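Side-chain contacts in carboxypeptidase 1 (Deinococcus radiodurans str. R1, PDB 5GIV), which probably removes amino acids one after another from the C-terminal end of peptides, as a zinc-dependent carboxypeptidase of broad specificity: residues E296-S299 / R300-N304; T350-E354 / L355-L359; S418-G421 / Y422-N426. All coordinates share one frame; numbering follows the deposited sequence.

Contact 1: E296-S299 / R300-N304; sequences ESQS and RLWEN. With ZN (zinc ion), chain G.
Glu-296 and Arg-300, one turn apart on helix 292-306, extend alongside each other in a common direction, their stems meeting where CG of Glu-296 lies 4.0 Å from CG of Arg-300. Beyond this point the hydrated side begins. OE2 of Glu-296 binds the zinc ion at 2.2 Å, whereas OE1 turns to the arginine, 3.6 Å from NE of Arg-300. That long salt bridge works by charge alone: the oxygen stands well out of the guanidinium plane, and carboxylate and guanidinium are turned 79° apart. Water 1, in the guanidinium plane, accepts from NE of Arg-300 at 2.7 Å and donates to OE1 of Glu-296. Water 2, itself a zinc ligand, donates to the same oxygen, and waters 3 and 4 take further metal positions.

His-266 and His-270 of helix 257-275 supply the other protein ligands, giving the HExxH-plus-glutamate zinc site expected of an M32 peptidase. Glu-303 belongs to its second shell. Its OE2 takes a weak bond, part of a salt bridge, from NH1 of Arg-300 at 2.9 Å and also pairs with His-266 ND1, which probably helps to orient that ligand.

Inside the helix the packing is close. Ser-299 swings OG back between its own N and carbonyl carbon (chi1 51°), and this OG donates a hydrogen bond to Glu-296 O at 3.0 Å from above the carbonyl plane. Arg-300 N reaches this carbonyl from the same face, so two donors grip the backbone of the metal ligand. Away from the zinc, CD1 of Trp-302 brings the indole edge to within 3.2 Å of Gln-298 O, while Leu-301 CD2 lies over one face of that ring, offset toward the rim. Gln-298 OE1 and Trp-302 NE1 both bond to the hydroxyl of Tyr-464.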
# COMPACT_ATOMS: atom_id res chain seq x y z
N GLU A 296 -8.74 21.36 9.73
CA GLU A 296 -7.60 21.80 10.52
C GLU A 296 -8.00 22.22 11.93
O GLU A 296 -7.14 22.27 12.81
CB GLU A 296 -6.90 22.96 9.82
CG GLU A 296 -5.59 23.36 10.47
CD GLU A 296 -4.46 22.39 10.17
OE1 GLU A 296 -3.29 22.76 10.39
OE2 GLU A 296 -4.74 21.25 9.73
N SER A 297 -9.28 22.54 12.15
CA SER A 297 -9.72 22.83 13.51
C SER A 297 -9.59 21.61 14.39
O SER A 297 -9.36 21.73 15.60
CB SER A 297 -11.17 23.31 13.51
OG SER A 297 -12.07 22.21 13.39
N GLN A 298 -9.72 20.43 13.80
CA GLN A 298 -9.70 19.20 14.57
C GLN A 298 -8.27 18.71 14.81
O GLN A 298 -7.95 18.23 15.90
CB GLN A 298 -10.55 18.16 13.86
CG GLN A 298 -12.00 18.62 13.81
CD GLN A 298 -12.48 19.08 15.20
OE1 GLN A 298 -12.49 18.29 16.15
NE2 GLN A 298 -12.88 20.34 15.31
N SER A 299 -7.40 18.82 13.81
CA SER A 299 -6.00 18.53 14.06
C SER A 299 -5.44 19.46 15.13
O SER A 299 -4.73 19.03 16.04
CB SER A 299 -5.20 18.62 12.76
OG SER A 299 -5.46 19.84 12.10
N ARG A 300 -5.79 20.75 15.06
CA ARG A 300 -5.28 21.71 16.02
C ARG A 300 -5.92 21.53 17.39
O ARG A 300 -5.29 21.81 18.42
CB ARG A 300 -5.50 23.13 15.50
CG ARG A 300 -4.62 23.46 14.30
CD ARG A 300 -3.14 23.29 14.64
NE ARG A 300 -2.29 23.98 13.68
CZ ARG A 300 -0.97 24.08 13.78
NH1 ARG A 300 -0.33 23.53 14.81
NH2 ARG A 300 -0.28 24.74 12.85
N LEU A 301 -7.17 21.09 17.44
CA LEU A 301 -7.80 20.86 18.73
C LEU A 301 -7.07 19.76 19.49
O LEU A 301 -6.62 19.96 20.63
CB LEU A 301 -9.28 20.52 18.53
CG LEU A 301 -10.17 20.34 19.77
CD1 LEU A 301 -11.65 20.60 19.45
CD2 LEU A 301 -9.97 18.92 20.35
N TRP A 302 -6.87 18.61 18.85
CA TRP A 302 -6.22 17.50 19.53
C TRP A 302 -4.72 17.73 19.69
O TRP A 302 -4.13 17.25 20.66
CB TRP A 302 -6.48 16.19 18.78
CG TRP A 302 -7.91 15.74 18.87
CD1 TRP A 302 -8.89 15.88 17.93
CD2 TRP A 302 -8.54 15.11 20.01
NE1 TRP A 302 -10.07 15.35 18.39
CE2 TRP A 302 -9.89 14.88 19.66
CE3 TRP A 302 -8.09 14.72 21.27
CZ2 TRP A 302 -10.79 14.26 20.53
CZ3 TRP A 302 -8.99 14.10 22.14
CH2 TRP A 302 -10.33 13.88 21.76
N GLU A 303 -4.10 18.48 18.79
CA GLU A 303 -2.67 18.73 18.93
C GLU A 303 -2.40 19.81 19.98
O GLU A 303 -1.64 19.57 20.93
CB GLU A 303 -2.05 19.15 17.59
CG GLU A 303 -0.59 19.58 17.67
CD GLU A 303 -0.12 20.49 16.52
OE1 GLU A 303 1.05 20.90 16.52
OE2 GLU A 303 -0.93 20.79 15.61
N ASN A 304 -3.02 20.98 19.84
CA ASN A 304 -2.72 22.14 20.69
C ASN A 304 -3.58 22.16 21.95
O ASN A 304 -3.08 22.03 23.07
CB ASN A 304 -2.91 23.44 19.91
CG ASN A 304 -1.84 23.67 18.86
OD1 ASN A 304 -0.74 23.11 18.93
ND2 ASN A 304 -2.15 24.52 17.89
ZN ZN G . -3.26 19.75 9.18
O HOH W 1 -2.80 25.33 11.35
O HOH W 2 -1.70 21.06 9.12
O HOH W 3 -1.87 18.17 8.01
O HOH W 4 -3.71 19.39 6.81

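Contact 2: T350-E354 / L355-L359; sequences TDADE and LTYNL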
# COMPACT_ATOMS: atom_id res chain seq x y z
N THR A 350 5.54 25.23 9.10
CA THR A 350 4.98 24.03 9.71
C THR A 350 5.47 23.80 11.14
O THR A 350 4.78 23.12 11.91
CB THR A 350 5.27 22.79 8.86
OG1 THR A 350 6.67 22.73 8.55
CG2 THR A 350 4.50 22.84 7.56
N ASP A 351 6.62 24.34 11.52
CA ASP A 351 7.15 24.18 12.86
C ASP A 351 6.86 25.35 13.79
O ASP A 351 7.30 25.35 14.94
CB ASP A 351 8.66 23.97 12.81
CG ASP A 351 9.05 22.76 12.00
OD1 ASP A 351 8.20 21.85 11.82
OD2 ASP A 351 10.23 22.69 11.57
N ALA A 352 6.14 26.37 13.32
CA ALA A 352 6.00 27.60 14.08
C ALA A 352 5.05 27.39 15.26
O ALA A 352 4.12 26.58 15.20
CB ALA A 352 5.53 28.74 13.18
N ASP A 353 5.32 28.12 16.34
CA ASP A 353 4.60 27.99 17.60
C ASP A 353 3.17 28.53 17.50
O ASP A 353 2.76 29.12 16.49
CB ASP A 353 5.35 28.73 18.69
CG ASP A 353 5.46 30.21 18.40
OD1 ASP A 353 4.48 30.93 18.65
OD2 ASP A 353 6.50 30.64 17.88
N GLU A 354 2.43 28.37 18.59
CA GLU A 354 1.03 28.77 18.61
C GLU A 354 0.85 30.27 18.39
O GLU A 354 -0.20 30.70 17.91
CB GLU A 354 0.40 28.39 19.95
CG GLU A 354 0.01 26.93 20.08
CD GLU A 354 -0.81 26.67 21.33
OE1 GLU A 354 -0.27 26.86 22.44
OE2 GLU A 354 -2.00 26.31 21.19
N LEU A 355 1.85 31.08 18.75
CA LEU A 355 1.64 32.52 18.74
C LEU A 355 2.06 33.17 17.42
O LEU A 355 1.41 34.12 16.98
CB LEU A 355 2.39 33.17 19.90
CG LEU A 355 1.87 32.84 21.30
CD1 LEU A 355 2.55 33.71 22.33
CD2 LEU A 355 0.34 32.99 21.35
N THR A 356 3.14 32.71 16.81
CA THR A 356 3.64 33.32 15.58
C THR A 356 3.18 32.61 14.32
O THR A 356 3.41 33.13 13.22
CB THR A 356 5.18 33.38 15.60
OG1 THR A 356 5.71 32.05 15.56
CG2 THR A 356 5.67 34.08 16.88
N TYR A 357 2.49 31.48 14.44
CA TYR A 357 2.16 30.68 13.26
C TYR A 357 1.42 31.50 12.21
O TYR A 357 1.75 31.46 11.02
CB TYR A 357 1.33 29.45 13.65
CG TYR A 357 0.99 28.57 12.46
CD1 TYR A 357 -0.15 28.81 11.68
CD2 TYR A 357 1.82 27.53 12.09
CE1 TYR A 357 -0.45 28.01 10.59
CE2 TYR A 357 1.53 26.73 11.00
CZ TYR A 357 0.40 26.97 10.26
OH TYR A 357 0.13 26.17 9.19
N ASN A 358 0.40 32.23 12.63
CA ASN A 358 -0.47 32.88 11.66
C ASN A 358 0.26 33.93 10.83
O ASN A 358 -0.15 34.21 9.70
CB ASN A 358 -1.68 33.49 12.38
CG ASN A 358 -2.49 32.43 13.10
OD1 ASN A 358 -2.80 31.38 12.54
ND2 ASN A 358 -2.83 32.68 14.36
N LEU A 359 1.37 34.46 11.34
CA LEU A 359 2.13 35.42 10.55
C LEU A 359 2.69 34.80 9.28
O LEU A 359 2.90 35.50 8.28
CB LEU A 359 3.26 36.01 11.41
CG LEU A 359 2.76 36.73 12.66
CD1 LEU A 359 3.91 37.03 13.60
CD2 LEU A 359 2.06 38.03 12.26
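Two matching first torsions bring Asp-353 and Thr-356 together: CG of the aspartate (chi1 61°) and OG1 of the threonine (chi1 67°) each stand between their own backbone N and carbonyl carbon. The two side chains cross at about a right angle, and the carboxylate reaches forward to the peptide N-H groups that lead into helix 357-372. OD1 of Asp-353 takes two backbone donors, Leu-355 N at 2.6 Å on its anti side, slightly out of the carboxylate plane, and Thr-356 N at 2.9 Å from above that plane. OD2 of Asp-353 accepts the hydroxyl of Thr-356, with OG1 2.8 Å away and again above the plane. The bond to Leu-355 N closes an Asx turn, and a weak bond from Tyr-357 N to Asp-353 O, 3.1 Å long, follows on the main chain.

Tyr-357 holds its CG anti to the backbone N, chi1 -179°, which brings the CD2 edge of the ring up to Ala-352. The methyl CB of Ala-352 lies 4.1 Å from CD2 of the ring, and Ala-352 O sits near the ring plane at its edge. The tyrosine hydroxyl is held by Arg-349, and its ring meets Arg-300 in a cation-pi contact beside the zinc site. The carboxylate of Glu-354 bonds to Lys-496, Tyr-492 and Tyr-497 of helix 487-501.

Since Ser-344 N also donates to OD2, each carboxylate oxygen of Asp-353 has two hydrogen-bond partners. So many donors would fix its rotation and probably keep it ionised, its charge answered by peptide N-H groups and a hydroxyl.

Contact 3: S418-G421 / Y422-N426; sequences SFQG and YTIGN
From Phe-419 to Gly-425 the chain winds into helix 420-439, first by an i+3 to i bond from Tyr-422 N to Phe-419 O, then by i+4 to i bonds from Ile-424 N to Gln-420 O, nearly straight at 172°, and from Gly-425 N to Gly-421 O. Tyr-422 sets CG anti to its carbonyl carbon (chi1 -61°), which swings the ring back along the chain and puts CD2 of Tyr-422 3.2 Å from Phe-419 O. The two rings touch at their margins without stacking, CD1 of Phe-419 lying 3.6 Å from CE2 of Tyr-422, with planes 43° apart. Gln-420 and Ile-424 run alongside each other on another flank, where CG of the glutamine is 3.9 Å from CD1 of the isoleucine.

The side chain of Tyr-422 also packs on Glu-296, comes to about 5 Å from the zinc ion (nearest atoms), and makes a cation-pi contact with Arg-349. The side chains of the turn meet one another through carbon, and the tyrosine hydroxyl bonds to His-409. Were an alanine to stand in place of Tyr-422, His-409 would probably lose that hydroxyl partner and a gap open beside Glu-296, with the Phe-419 ring left without its neighbour. The bond to His-409 would probably restrain the turn of the Tyr-422 ring beside the zinc site.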
# COMPACT_ATOMS: atom_id res chain seq x y z
N SER A 418 -4.20 29.04 -0.82
CA SER A 418 -3.53 27.80 -0.43
C SER A 418 -3.36 27.65 1.07
O SER A 418 -3.14 26.53 1.54
CB SER A 418 -2.14 27.73 -1.06
OG SER A 418 -2.19 28.05 -2.43
N PHE A 419 -3.43 28.74 1.84
CA PHE A 419 -2.97 28.73 3.22
C PHE A 419 -3.97 29.23 4.26
O PHE A 419 -3.78 28.90 5.44
CB PHE A 419 -1.68 29.55 3.36
CG PHE A 419 -0.49 28.96 2.66
CD1 PHE A 419 0.28 27.97 3.28
CD2 PHE A 419 -0.13 29.37 1.38
CE1 PHE A 419 1.37 27.41 2.64
CE2 PHE A 419 0.97 28.82 0.73
CZ PHE A 419 1.72 27.83 1.36
N GLN A 420 -4.98 30.02 3.89
CA GLN A 420 -5.81 30.60 4.95
C GLN A 420 -6.55 29.53 5.74
O GLN A 420 -6.89 29.76 6.90
CB GLN A 420 -6.78 31.65 4.40
CG GLN A 420 -7.93 31.12 3.61
CD GLN A 420 -7.49 30.70 2.25
OE1 GLN A 420 -6.43 31.12 1.76
NE2 GLN A 420 -8.27 29.83 1.62
N GLY A 421 -6.79 28.35 5.15
CA GLY A 421 -7.41 27.27 5.89
C GLY A 421 -6.65 26.89 7.15
O GLY A 421 -7.25 26.51 8.16
N TYR A 422 -5.31 26.98 7.12
CA TYR A 422 -4.54 26.67 8.32
C TYR A 422 -4.89 27.61 9.46
O TYR A 422 -5.02 27.19 10.61
CB TYR A 422 -3.04 26.74 8.02
CG TYR A 422 -2.57 25.77 6.95
CD1 TYR A 422 -2.56 24.40 7.19
CD2 TYR A 422 -2.09 26.23 5.73
CE1 TYR A 422 -2.12 23.51 6.23
CE2 TYR A 422 -1.65 25.35 4.77
CZ TYR A 422 -1.67 23.98 5.02
OH TYR A 422 -1.23 23.10 4.06
N THR A 423 -5.04 28.90 9.15
CA THR A 423 -5.36 29.87 10.20
C THR A 423 -6.82 29.76 10.61
O THR A 423 -7.15 29.89 11.80
CB THR A 423 -5.02 31.28 9.74
OG1 THR A 423 -3.60 31.44 9.72
CG2 THR A 423 -5.64 32.32 10.67
N ILE A 424 -7.69 29.52 9.64
CA ILE A 424 -9.09 29.26 9.96
C ILE A 424 -9.20 28.08 10.91
O ILE A 424 -9.97 28.11 11.87
CB ILE A 424 -9.89 29.06 8.66
CG1 ILE A 424 -9.79 30.32 7.80
CG2 ILE A 424 -11.33 28.69 8.95
CD1 ILE A 424 -10.41 30.17 6.43
N GLY A 425 -8.42 27.02 10.67
CA GLY A 425 -8.42 25.89 11.58
C GLY A 425 -7.96 26.26 12.97
O GLY A 425 -8.53 25.80 13.97
N ASN A 426 -6.94 27.10 13.07
CA ASN A 426 -6.48 27.55 14.38
C ASN A 426 -7.60 28.26 15.13
O ASN A 426 -7.83 28.02 16.33
CB ASN A 426 -5.27 28.47 14.24
CG ASN A 426 -3.98 27.72 14.02
OD1 ASN A 426 -3.81 26.58 14.47
ND2 ASN A 426 -3.02 28.38 13.36

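Each contact lies within one unbroken run of chain, so none closes a long loop; they follow in series, without nesting or crossing. Contact 1 comes first, on helix 292-306. Contact 2 follows at the loop leading into helix 357-372, and contact 3 at the start of helix 420-439. In space the three helices converge beside the zinc site. Asn-304 CB of contact 1 packs against Glu-354 OE2 of contact 2, while Arg-300 lies beside Asn-426 of contact 3 and Ser-297 CB rests against Gly-425 O. Asn-358 OD1 probably accepts from both Thr-423 OG1 and Asn-426 ND2, tying helix 357-372 to helix 420-439.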